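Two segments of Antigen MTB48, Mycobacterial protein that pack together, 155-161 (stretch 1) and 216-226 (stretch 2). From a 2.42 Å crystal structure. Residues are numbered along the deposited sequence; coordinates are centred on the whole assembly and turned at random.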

# COMPACT_ATOMS: atom_id res chain seq x y z
N SER A 155 -19.38 -3.32 -3.84
CA SER A 155 -18.04 -3.35 -4.42
C SER A 155 -17.08 -2.57 -3.53
O SER A 155 -16.05 -3.10 -3.09
N MSE A 156 -17.44 -1.32 -3.24
CA MSE A 156 -16.66 -0.47 -2.37
C MSE A 156 -16.48 -1.09 -0.99
O MSE A 156 -15.39 -1.03 -0.43
N LYS A 157 -17.52 -1.73 -0.47
CA LYS A 157 -17.40 -2.36 0.84
C LYS A 157 -16.44 -3.54 0.79
O LYS A 157 -15.71 -3.78 1.73
N TYR A 158 -16.41 -4.27 -0.32
CA TYR A 158 -15.49 -5.38 -0.42
C TYR A 158 -14.04 -4.87 -0.53
O TYR A 158 -13.11 -5.43 0.05
N PHE A 159 -13.88 -3.81 -1.32
CA PHE A 159 -12.64 -3.10 -1.49
C PHE A 159 -12.14 -2.68 -0.12
O PHE A 159 -10.98 -2.91 0.22
N ARG A 160 -13.04 -2.10 0.68
CA ARG A 160 -12.69 -1.69 2.02
C ARG A 160 -12.21 -2.88 2.84
O ARG A 160 -11.18 -2.82 3.48
N ASP A 161 -12.97 -3.97 2.82
CA ASP A 161 -12.58 -5.16 3.55
C ASP A 161 -11.21 -5.68 3.09
O ASP A 161 -10.40 -6.11 3.91
N GLU A 216 -10.73 5.37 5.20
CA GLU A 216 -11.24 6.32 4.23
C GLU A 216 -12.41 5.71 3.45
O GLU A 216 -13.44 6.35 3.26
N ALA A 217 -12.26 4.46 3.03
CA ALA A 217 -13.32 3.76 2.30
C ALA A 217 -14.54 3.56 3.20
O ALA A 217 -15.68 3.73 2.76
N THR A 218 -14.29 3.21 4.46
CA THR A 218 -15.36 3.08 5.44
C THR A 218 -16.13 4.39 5.57
O THR A 218 -17.36 4.42 5.61
N THR A 219 -15.39 5.48 5.64
CA THR A 219 -16.00 6.80 5.73
C THR A 219 -16.93 7.04 4.54
O THR A 219 -18.03 7.54 4.70
N PHE A 220 -16.48 6.63 3.36
CA PHE A 220 -17.25 6.76 2.15
C PHE A 220 -18.51 5.87 2.15
O PHE A 220 -19.61 6.37 1.97
N VAL A 221 -18.36 4.57 2.38
CA VAL A 221 -19.52 3.70 2.32
C VAL A 221 -20.51 4.02 3.44
O VAL A 221 -21.73 3.93 3.22
N ASP A 222 -20.03 4.42 4.60
CA ASP A 222 -20.95 4.84 5.65
C ASP A 222 -21.77 6.03 5.18
O ASP A 222 -22.98 6.07 5.38
N ALA A 223 -21.10 6.99 4.54
CA ALA A 223 -21.79 8.17 4.05
C ALA A 223 -22.79 7.81 2.96
O ALA A 223 -23.85 8.41 2.84
N HIS A 224 -22.44 6.80 2.17
CA HIS A 224 -23.29 6.41 1.08
C HIS A 224 -24.53 5.68 1.61
O HIS A 224 -25.64 5.90 1.12
N ASP A 225 -24.32 4.80 2.59
CA ASP A 225 -25.40 4.16 3.33
C ASP A 225 -26.40 5.19 3.84
O ASP A 225 -27.61 5.06 3.64
N LYS A 226 -25.88 6.22 4.48
CA LYS A 226 -26.71 7.29 5.03
C LYS A 226 -27.43 8.05 3.90
O LYS A 226 -28.57 8.50 4.08

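When two helices pack side by side, apolar side chains usually fill the space between them, while polar groups along the margin reach across and find partners there. Residues 155-161 and 216-226 of Antigen MTB48 illustrate this on a small scale. The two helices run nearly antiparallel, at 156°, with axes 9.1 Å apart at closest approach, and bury 427 Å² between them. The backbones come close where Ala217 faces Arg160: their CA atoms lie 5.5 Å apart, and Ala217 CB, pointing toward the facing helix, rests 3.7 Å from Arg160 CB.

The apolar part centres on Met156, a selenomethionine directed toward stretch 2. Its mmm rotamer curls the chain so that successive atoms meet different neighbours: CB lies 3.6 Å from Val221 CG1, CG lies 3.8 Å from Phe220 CE2, and CE lies 4.3 Å from Ala217 CB. Val221 (m) and Phe220 (t) both point toward stretch 1. Phe159, t at chi1, leaves its backbone sideways, yet its ring swings closer and presents its edge to the alanine methyl, with CD1 4.1 Å from Ala217 CB.

The charged residues combine apolar packing with polar pairing. Lys157 also starts sideways, but its mttt chain is nearly extended. On the way, its CG packs 3.8 Å from Val221 CG1; at the end, NZ donates a hydrogen bond to Asp225 OD1 at 2.8 Å, within a salt bridge. Asp225 (m) points toward stretch 1 to receive it, and the ammonium has a further hydrogen bond elsewhere in the structure.

Arg160 shows most clearly how one side chain can distribute its donors. From a t chi1, the m values at chi2 and chi3 fold the chain, placing the guanidinium between a partner in its own helix and partners in the other. NE donates to Asp161 OD1 at 2.8 Å, part of a salt bridge between sequence neighbours, although the CB of Asp161 points away from stretch 2. NH1 donates to Thr218 OG1 at 2.9 Å with an N-H...acceptor angle of 162°; the hydroxyl sits at the guanidinium edge, where the N-H bonds project. Thr218 (m) has a second hydrogen bond through OG1 to a residue just outside the stretch. Arg160 NH1 also donates to water 1 at 3.1 Å, and that water donates to Asp222 OD1 at 2.8 Å. The water thus extends the arginine's reach to an exposed aspartate that makes no direct contact with stretch 1.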

# COMPACT_ATOMS: atom_id res chain seq x y z
CB SER A 155 -18.03 -2.78 -5.84
OG SER A 155 -16.73 -2.85 -6.40
CB MSE A 156 -17.31 0.91 -2.25
CG MSE A 156 -17.06 1.76 -3.49
SE MSE A 156 -15.15 1.93 -3.93
CE MSE A 156 -14.46 2.36 -2.18
CB LYS A 157 -18.77 -2.79 1.36
CG LYS A 157 -19.58 -1.63 1.92
CD LYS A 157 -21.06 -1.96 2.07
CE LYS A 157 -21.80 -0.80 2.72
NZ LYS A 157 -23.28 -0.88 2.51
CB TYR A 158 -15.85 -6.26 -1.60
CG TYR A 158 -15.09 -7.55 -1.58
CD1 TYR A 158 -14.96 -8.27 -0.41
CD2 TYR A 158 -14.50 -8.05 -2.74
CE1 TYR A 158 -14.25 -9.46 -0.38
CE2 TYR A 158 -13.79 -9.23 -2.73
CZ TYR A 158 -13.68 -9.94 -1.54
OH TYR A 158 -12.98 -11.12 -1.52
CB PHE A 159 -12.89 -1.90 -2.42
CG PHE A 159 -11.77 -0.85 -2.45
CD1 PHE A 159 -11.76 0.20 -1.54
CD2 PHE A 159 -10.80 -0.87 -3.44
CE1 PHE A 159 -10.78 1.18 -1.59
CE2 PHE A 159 -9.82 0.10 -3.50
CZ PHE A 159 -9.80 1.13 -2.57
CB ARG A 160 -13.88 -1.01 2.70
CG ARG A 160 -13.60 -0.47 4.09
CD ARG A 160 -13.88 -1.50 5.18
NE ARG A 160 -15.14 -2.20 4.95
CZ ARG A 160 -16.33 -1.73 5.32
NH1 ARG A 160 -16.40 -0.55 5.92
NH2 ARG A 160 -17.44 -2.43 5.07
CB ASP A 161 -13.62 -6.27 3.38
CG ASP A 161 -14.96 -5.94 4.03
OD1 ASP A 161 -15.03 -4.98 4.82
OD2 ASP A 161 -15.94 -6.65 3.75
CB GLU A 216 -10.13 6.78 3.28
CG GLU A 216 -8.98 7.54 3.97
CD GLU A 216 -9.48 8.66 4.90
OE1 GLU A 216 -9.65 9.79 4.42
OE2 GLU A 216 -9.70 8.40 6.10
CB ALA A 217 -12.82 2.41 1.77
CB THR A 218 -14.81 2.69 6.82
OG1 THR A 218 -14.35 1.33 6.77
CG2 THR A 218 -15.89 2.82 7.89
CB THR A 219 -14.91 7.86 5.82
OG1 THR A 219 -14.32 7.78 7.12
CG2 THR A 219 -15.48 9.26 5.62
CB PHE A 220 -16.35 6.43 0.95
CG PHE A 220 -17.05 6.41 -0.37
CD1 PHE A 220 -17.99 7.38 -0.70
CD2 PHE A 220 -16.74 5.45 -1.31
CE1 PHE A 220 -18.61 7.37 -1.92
CE2 PHE A 220 -17.36 5.44 -2.53
CZ PHE A 220 -18.30 6.41 -2.84
CB VAL A 221 -19.13 2.22 2.36
CG1 VAL A 221 -18.37 1.86 1.11
CG2 VAL A 221 -18.33 1.89 3.59
CB ASP A 222 -20.21 5.21 6.94
CG ASP A 222 -19.67 3.98 7.67
OD1 ASP A 222 -19.98 2.85 7.24
OD2 ASP A 222 -18.96 4.15 8.69
CB ALA A 223 -20.81 9.18 3.53
CB HIS A 224 -22.53 5.53 0.09
CG HIS A 224 -23.29 5.27 -1.16
ND1 HIS A 224 -24.16 4.20 -1.29
CD2 HIS A 224 -23.35 5.94 -2.34
CE1 HIS A 224 -24.70 4.22 -2.49
NE2 HIS A 224 -24.22 5.27 -3.15
CB ASP A 225 -24.85 3.36 4.52
CG ASP A 225 -24.23 2.02 4.11
OD1 ASP A 225 -24.26 1.66 2.92
OD2 ASP A 225 -23.73 1.31 5.01
CB LYS A 226 -25.86 8.24 5.86
CG LYS A 226 -26.61 9.23 6.73
CD LYS A 226 -25.71 9.71 7.88
CE LYS A 226 -25.77 11.22 8.07
NZ LYS A 226 -24.46 11.78 8.58
O HOH W 1 -18.62 0.46 7.77